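Local coordinates for protein purine nucleoside phosphorylase (Schistosoma mansoni, PDB 5KO5) that catalyses the reversible phosphorolysis of purine nucleosides to free base and ribose 1-phosphate, and is captured here with cytosine bound, at residues Gly120-Lys125 / Asn209-Leu214; Thr201-Asp206 / Asn245-Asp250. All blocks are in the same frame, centred on the assembly; numbering follows the deposited sequence.

Interaction 1. Residues Gly120-Lys125 / Asn209-Leu214; sequences GGINRK and NMLLKL. With CYT (6-aminopyrimidin-2(1H)-one), chain B.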
loop_
_atom_site.group_PDB
_atom_site.type_symbol
_atom_site.label_atom_id
_atom_site.label_comp_id
_atom_site.label_asym_id
_atom_site.label_seq_id
_atom_site.Cartn_x
_atom_site.Cartn_y
_atom_site.Cartn_z
ATOM N N GLY A 120 -4.635 -18.961 -2.427
ATOM C CA GLY A 120 -5.182 -19.140 -3.757
ATOM C C GLY A 120 -4.091 -19.443 -4.775
ATOM O O GLY A 120 -3.033 -18.811 -4.771
ATOM N N GLY A 121 -4.369 -20.402 -5.650
ATOM C CA GLY A 121 -3.438 -20.708 -6.727
ATOM C C GLY A 121 -3.642 -19.776 -7.913
ATOM O O GLY A 121 -4.775 -19.547 -8.351
ATOM N N ILE A 122 -2.543 -19.238 -8.429
ATOM C CA ILE A 122 -2.539 -18.405 -9.624
ATOM C C ILE A 122 -1.952 -19.156 -10.813
ATOM O O ILE A 122 -2.535 -19.174 -11.896
ATOM C CB ILE A 122 -1.768 -17.090 -9.371
ATOM C CG1 ILE A 122 -2.377 -16.300 -8.211
ATOM C CG2 ILE A 122 -1.734 -16.248 -10.642
ATOM C CD1 ILE A 122 -3.780 -15.750 -8.496
ATOM N N ASN A 123 -0.783 -19.772 -10.620
ATOM C CA ASN A 123 -0.158 -20.595 -11.648
ATOM C C ASN A 123 -1.116 -21.684 -12.106
ATOM O O ASN A 123 -1.786 -22.329 -11.296
ATOM C CB ASN A 123 1.102 -21.252 -11.066
ATOM C CG ASN A 123 1.974 -21.909 -12.134
ATOM O OD1 ASN A 123 1.553 -22.832 -12.822
ATOM N ND2 ASN A 123 3.204 -21.425 -12.262
ATOM N N ARG A 124 -1.158 -21.909 -13.420
ATOM C CA ARG A 124 -2.104 -22.867 -13.970
ATOM C C ARG A 124 -1.834 -24.292 -13.535
ATOM O O ARG A 124 -2.745 -25.122 -13.596
ATOM C CB ARG A 124 -2.095 -22.806 -15.499
ATOM C CG ARG A 124 -3.496 -22.779 -16.122
ATOM C CD ARG A 124 -4.230 -21.468 -15.905
ATOM N NE ARG A 124 -3.601 -20.564 -14.954
ATOM C CZ ARG A 124 -2.673 -19.667 -15.254
ATOM N NH1 ARG A 124 -2.273 -19.494 -16.513
ATOM N NH2 ARG A 124 -2.162 -18.947 -14.273
ATOM N N LYS A 125 -0.607 -24.605 -13.127
ATOM C CA LYS A 125 -0.299 -25.977 -12.751
ATOM C C LYS A 125 -0.896 -26.363 -11.405
ATOM O O LYS A 125 -0.864 -27.543 -11.047
ATOM C CB LYS A 125 1.213 -26.178 -12.731
ATOM C CG LYS A 125 1.871 -26.047 -14.092
ATOM C CD LYS A 125 3.377 -26.156 -13.957
ATOM C CE LYS A 125 4.063 -26.145 -15.308
ATOM N NZ LYS A 125 5.535 -26.314 -15.164
ATOM N N ASN A 209 -5.824 -11.983 -12.156
ATOM C CA ASN A 209 -5.278 -11.908 -13.508
ATOM C C ASN A 209 -4.023 -11.050 -13.555
ATOM O O ASN A 209 -3.072 -11.367 -14.275
ATOM C CB ASN A 209 -6.335 -11.402 -14.485
ATOM C CG ASN A 209 -6.910 -12.523 -15.319
ATOM O OD1 ASN A 209 -7.967 -13.070 -15.010
ATOM N ND2 ASN A 209 -6.184 -12.903 -16.367
ATOM N N MET A 210 -3.993 -9.967 -12.778
ATOM C CA MET A 210 -2.784 -9.164 -12.692
ATOM C C MET A 210 -1.634 -9.972 -12.103
ATOM O O MET A 210 -0.509 -9.938 -12.619
ATOM C CB MET A 210 -3.049 -7.926 -11.841
ATOM C CG MET A 210 -1.810 -7.085 -11.652
ATOM S SD MET A 210 -2.087 -5.685 -10.565
ATOM C CE MET A 210 -2.277 -6.501 -9.003
ATOM N N LEU A 211 -1.907 -10.723 -11.031
ATOM C CA LEU A 211 -0.852 -11.510 -10.389
ATOM C C LEU A 211 -0.282 -12.549 -11.336
ATOM O O LEU A 211 0.923 -12.839 -11.311
ATOM C CB LEU A 211 -1.405 -12.192 -9.143
ATOM C CG LEU A 211 -1.842 -11.215 -8.059
ATOM C CD1 LEU A 211 -2.371 -11.966 -6.847
ATOM C CD2 LEU A 211 -0.697 -10.268 -7.668
ATOM N N LEU A 212 -1.134 -13.132 -12.171
ATOM C CA LEU A 212 -0.650 -14.035 -13.205
ATOM C C LEU A 212 0.371 -13.337 -14.100
ATOM O O LEU A 212 1.464 -13.863 -14.341
ATOM C CB LEU A 212 -1.832 -14.553 -14.016
ATOM C CG LEU A 212 -1.441 -15.440 -15.188
ATOM C CD1 LEU A 212 -0.451 -16.473 -14.691
ATOM C CD2 LEU A 212 -2.678 -16.090 -15.763
ATOM N N LYS A 213 0.037 -12.137 -14.583
ATOM C CA LYS A 213 0.956 -11.404 -15.452
ATOM C C LYS A 213 2.253 -11.044 -14.738
ATOM O O LYS A 213 3.291 -10.874 -15.391
ATOM C CB LYS A 213 0.277 -10.132 -15.962
ATOM C CG LYS A 213 -0.914 -10.415 -16.851
ATOM C CD LYS A 213 -1.727 -9.173 -17.155
ATOM C CE LYS A 213 -2.937 -9.554 -17.989
ATOM N NZ LYS A 213 -3.989 -8.518 -17.958
ATOM N N LEU A 214 2.225 -10.924 -13.417
ATOM C CA LEU A 214 3.378 -10.479 -12.645
ATOM C C LEU A 214 4.240 -11.626 -12.130
ATOM O O LEU A 214 5.127 -11.387 -11.302
ATOM C CB LEU A 214 2.936 -9.578 -11.494
ATOM C CG LEU A 214 2.304 -8.289 -11.998
ATOM C CD1 LEU A 214 1.963 -7.378 -10.841
ATOM C CD2 LEU A 214 3.258 -7.618 -12.978
HETATM N N3 CYT B . -7.004 -16.647 -1.075
HETATM C C4 CYT B . -7.540 -17.835 -1.355
HETATM N N1 CYT B . -6.465 -17.437 1.101
HETATM C C2 CYT B . -6.469 -16.409 0.150
HETATM O O2 CYT B . -6.007 -15.302 0.443
HETATM N N4 CYT B . -8.063 -18.004 -2.575
HETATM C C5 CYT B . -7.537 -18.900 -0.402
HETATM C C6 CYT B . -7.001 -18.653 0.801
#

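Interaction 2. Residues Thr201-Asp206 / Asn245-Asp250; sequences TYESPD and NNSILD. With CYT (6-aminopyrimidin-2(1H)-one), chain B.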
loop_
_atom_site.group_PDB
_atom_site.type_symbol
_atom_site.label_atom_id
_atom_site.label_comp_id
_atom_site.label_asym_id
_atom_site.label_seq_id
_atom_site.Cartn_x
_atom_site.Cartn_y
_atom_site.Cartn_z
ATOM N N THR A 201 -10.479 -9.075 2.019
ATOM C CA THR A 201 -11.222 -9.556 0.858
ATOM C C THR A 201 -10.337 -10.503 0.067
ATOM O O THR A 201 -9.138 -10.257 -0.109
ATOM C CB THR A 201 -11.665 -8.410 -0.064
ATOM O OG1 THR A 201 -10.534 -7.620 -0.448
ATOM C CG2 THR A 201 -12.703 -7.507 0.611
ATOM N N TYR A 202 -10.919 -11.605 -0.405
ATOM C CA TYR A 202 -10.178 -12.461 -1.316
ATOM C C TYR A 202 -9.743 -11.662 -2.535
ATOM O O TYR A 202 -10.355 -10.650 -2.898
ATOM C CB TYR A 202 -11.039 -13.658 -1.742
ATOM C CG TYR A 202 -11.198 -14.680 -0.648
ATOM C CD1 TYR A 202 -10.090 -15.360 -0.163
ATOM C CD2 TYR A 202 -12.439 -14.961 -0.088
ATOM C CE1 TYR A 202 -10.214 -16.302 0.845
ATOM C CE2 TYR A 202 -12.573 -15.907 0.928
ATOM C CZ TYR A 202 -11.457 -16.562 1.390
ATOM O OH TYR A 202 -11.573 -17.497 2.400
ATOM N N GLU A 203 -8.667 -12.116 -3.150
ATOM C CA GLU A 203 -8.224 -11.548 -4.411
ATOM C C GLU A 203 -9.392 -11.474 -5.391
ATOM O O GLU A 203 -10.145 -12.441 -5.559
ATOM C CB GLU A 203 -7.085 -12.418 -4.964
ATOM C CG GLU A 203 -7.425 -13.903 -5.275
ATOM C CD GLU A 203 -7.272 -14.896 -4.114
ATOM O OE1 GLU A 203 -7.227 -14.508 -2.923
ATOM O OE2 GLU A 203 -7.221 -16.118 -4.419
ATOM N N SER A 204 -9.582 -10.301 -5.998
ATOM C CA SER A 204 -10.633 -10.171 -6.993
ATOM C C SER A 204 -10.197 -10.874 -8.275
ATOM O O SER A 204 -8.999 -11.083 -8.495
ATOM C CB SER A 204 -10.907 -8.697 -7.276
ATOM O OG SER A 204 -9.887 -8.138 -8.094
ATOM N N PRO A 205 -11.149 -11.252 -9.139
ATOM C CA PRO A 205 -10.756 -11.909 -10.397
ATOM C C PRO A 205 -9.730 -11.114 -11.183
ATOM O O PRO A 205 -8.806 -11.690 -11.771
ATOM C CB PRO A 205 -12.087 -12.060 -11.152
ATOM C CG PRO A 205 -13.114 -12.182 -10.064
ATOM C CD PRO A 205 -12.608 -11.307 -8.915
ATOM N N ASP A 206 -9.858 -9.789 -11.202
ATOM C CA ASP A 206 -8.904 -8.994 -11.960
ATOM C C ASP A 206 -7.583 -8.815 -11.235
ATOM O O ASP A 206 -6.544 -8.695 -11.895
ATOM C CB ASP A 206 -9.547 -7.675 -12.363
ATOM C CG ASP A 206 -10.710 -7.903 -13.274
ATOM O OD1 ASP A 206 -10.460 -8.338 -14.416
ATOM O OD2 ASP A 206 -11.865 -7.701 -12.845
ATOM N N ASN A 245 -7.822 -23.374 -3.881
ATOM C CA ASN A 245 -8.567 -23.238 -5.123
ATOM C C ASN A 245 -7.610 -22.617 -6.117
ATOM O O ASN A 245 -6.606 -22.019 -5.730
ATOM C CB ASN A 245 -9.765 -22.299 -4.932
ATOM C CG ASN A 245 -9.336 -20.869 -4.673
ATOM O OD1 ASN A 245 -8.734 -20.577 -3.636
ATOM N ND2 ASN A 245 -9.609 -19.976 -5.623
ATOM N N ASN A 246 -7.919 -22.751 -7.398
ATOM C CA ASN A 246 -7.194 -22.005 -8.415
ATOM C C ASN A 246 -8.043 -20.804 -8.798
ATOM O O ASN A 246 -9.097 -20.951 -9.431
ATOM C CB ASN A 246 -6.860 -22.849 -9.638
ATOM C CG ASN A 246 -5.926 -22.125 -10.559
ATOM O OD1 ASN A 246 -6.303 -21.121 -11.146
ATOM N ND2 ASN A 246 -4.676 -22.580 -10.636
ATOM N N SER A 247 -7.582 -19.617 -8.408
ATOM C CA SER A 247 -8.396 -18.423 -8.591
ATOM C C SER A 247 -8.515 -18.020 -10.051
ATOM O O SER A 247 -9.501 -17.383 -10.430
ATOM C CB SER A 247 -7.848 -17.275 -7.746
ATOM O OG SER A 247 -7.819 -17.661 -6.382
ATOM N N ILE A 248 -7.523 -18.354 -10.876
ATOM C CA ILE A 248 -7.615 -18.036 -12.298
ATOM C C ILE A 248 -8.684 -18.897 -12.955
ATOM O O ILE A 248 -9.536 -18.402 -13.700
ATOM C CB ILE A 248 -6.242 -18.211 -12.978
ATOM C CG1 ILE A 248 -5.255 -17.126 -12.517
ATOM C CG2 ILE A 248 -6.386 -18.226 -14.507
ATOM C CD1 ILE A 248 -5.647 -15.709 -12.903
ATOM N N LEU A 249 -8.658 -20.198 -12.667
ATOM C CA LEU A 249 -9.680 -21.101 -13.174
ATOM C C LEU A 249 -11.057 -20.706 -12.658
ATOM O O LEU A 249 -12.032 -20.688 -13.421
ATOM C CB LEU A 249 -9.329 -22.530 -12.757
ATOM C CG LEU A 249 -9.778 -23.716 -13.594
ATOM C CD1 LEU A 249 -9.432 -23.484 -15.047
ATOM C CD2 LEU A 249 -9.085 -24.967 -13.071
ATOM N N ASP A 250 -11.158 -20.355 -11.370
ATOM C CA ASP A 250 -12.461 -19.993 -10.823
ATOM C C ASP A 250 -13.010 -18.739 -11.497
ATOM O O ASP A 250 -14.214 -18.649 -11.765
ATOM C CB ASP A 250 -12.386 -19.785 -9.311
ATOM C CG ASP A 250 -12.095 -21.065 -8.549
ATOM O OD1 ASP A 250 -12.293 -22.167 -9.114
ATOM O OD2 ASP A 250 -11.681 -20.950 -7.378
HETATM N N3 CYT B . -7.004 -16.647 -1.075
HETATM C C4 CYT B . -7.540 -17.835 -1.355
HETATM N N1 CYT B . -6.465 -17.437 1.101
HETATM C C2 CYT B . -6.469 -16.409 0.150
HETATM O O2 CYT B . -6.007 -15.302 0.443
HETATM N N4 CYT B . -8.063 -18.004 -2.575
HETATM C C5 CYT B . -7.537 -18.900 -0.402
HETATM C C6 CYT B . -7.001 -18.653 0.801
#

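Interaction 1. Residues Gly120-Lys125 / Asn209-Leu214
I122 drives its branched side chain against helix 205-213 where L211 and L212 follow one another, and this is the tight part of the contact. The methyl I122 CG2, anti to the backbone N (CG1 has chi1 -58°), lies 3.5 Å from L212 N and 3.8 Å from L212 CB. The other branch faces the neighbouring residue, I122 CG1 lying 4.3 Å from L211 CB. A beta-branched residue suits this place just past the end of strand 112-121 because it presents two arms at once: one sits against the helix backbone, while the other meets a leucine that itself points toward it. No hydrogen bond joins the two segments.

The outer side is looser. L212, its CG anti to the backbone N, brings its methyls to the R124 guanidinium. R124 NH2 is modelled too close both to L212 CD1 and to I122 O, so only the general lie of this solvent-side arginine across L212 can be trusted. N123 shapes the turn instead: N123 OD1 accepts from K125 N at 2.8 Å on an in-plane lone pair, an Asx turn. At the inner end G120 N lies 3.3 Å from cytosine C4, and glycine suits the place because a beta carbon would run into the amino group N4.

Around the contact, N123 ND2 is bonded to D217, and farther round helix 205-213 M210 packs on L143 of the second subunit. I248 also touches R124 and L212, and V219 touches L211. I122 is thus packed between helix 205-213, I248 of helix 247-252 and V219 of strand 218-220.

Interaction 2. Residues Thr201-Asp206 / Asn245-Asp250
E203 meets S247 because its CG is tucked between the backbone N and the carbonyl carbon (chi1 61°) and the chain bends again at chi2, bringing the carboxylate to S247 and the base. S247 OG, lying beside its own backbone N, gives its hydrogen to E203 OE2 at 2.6 Å, on that oxygen's anti lone pair. N245 adopts a similar first torsion (chi1 67°), which turns its amide inward to the base.

E203 and N245 read the polar edge of cytosine; S247 stands behind them. Cytosine N3 lies 2.8 Å from E203 OE1 in a nearly straight bond (171°), and cytosine N4 donates to E203 OE2, also at 2.8 Å. The same amino group, cytosine N4, gives a second bond to N245 OD1 at 2.9 Å. Glutamate fits because its two oxygens can match two adjacent donors, if N3 is one. Asparagine fits because one amide carries an acceptor for the base and a donor for its supports: N245 ND2 reaches D250 OD2 at 2.9 Å and S247 OG at 3.0 Å, both partners tilted from the amide plane. Y202 turns the edge of its ring to one face of the base, Y202 CD1 lying 3.5 Å from cytosine N3.

The helix start is braced separately: N246, the N-cap residue of helix 247-252, accepts from L249 N through OD1. T201 OG1 and S204 OG bond to N147 and H137 of the second subunit, setting this pocket wall at a subunit interface.

The chemistry implies a second shell in which S247 and D250 fix the amide flip and S247 also steadies the carboxylate. With N3 as donor the base would have to carry a hydrogen there, as a tautomer or protonated cytosine; the glutamate-asparagine pair is consistent with purine-base recognition in trimeric phosphorylases.

How the interactions relate
From the N terminus the chain first supplies 120-125, at the end of strand 112-121, then 201-206, then 209-214 on helix 205-213, and finally 245-250. Interaction 1 closes the long excursion from the first to the third; interaction 2 closes that from the second to the fourth, so the two loops cross instead of nesting. Both involve helix 205-213, interaction 2 through the loop leading into it, and strands 112-121 and 236-246 lie side by side in the sheet. The junction is direct: G121 N to N245 O and G121 O to S247 N, each 2.8 Å, are probable hydrogen bonds. Together they tie two strand ends and two helices into one wall of the cytosine pocket, beside the second subunit.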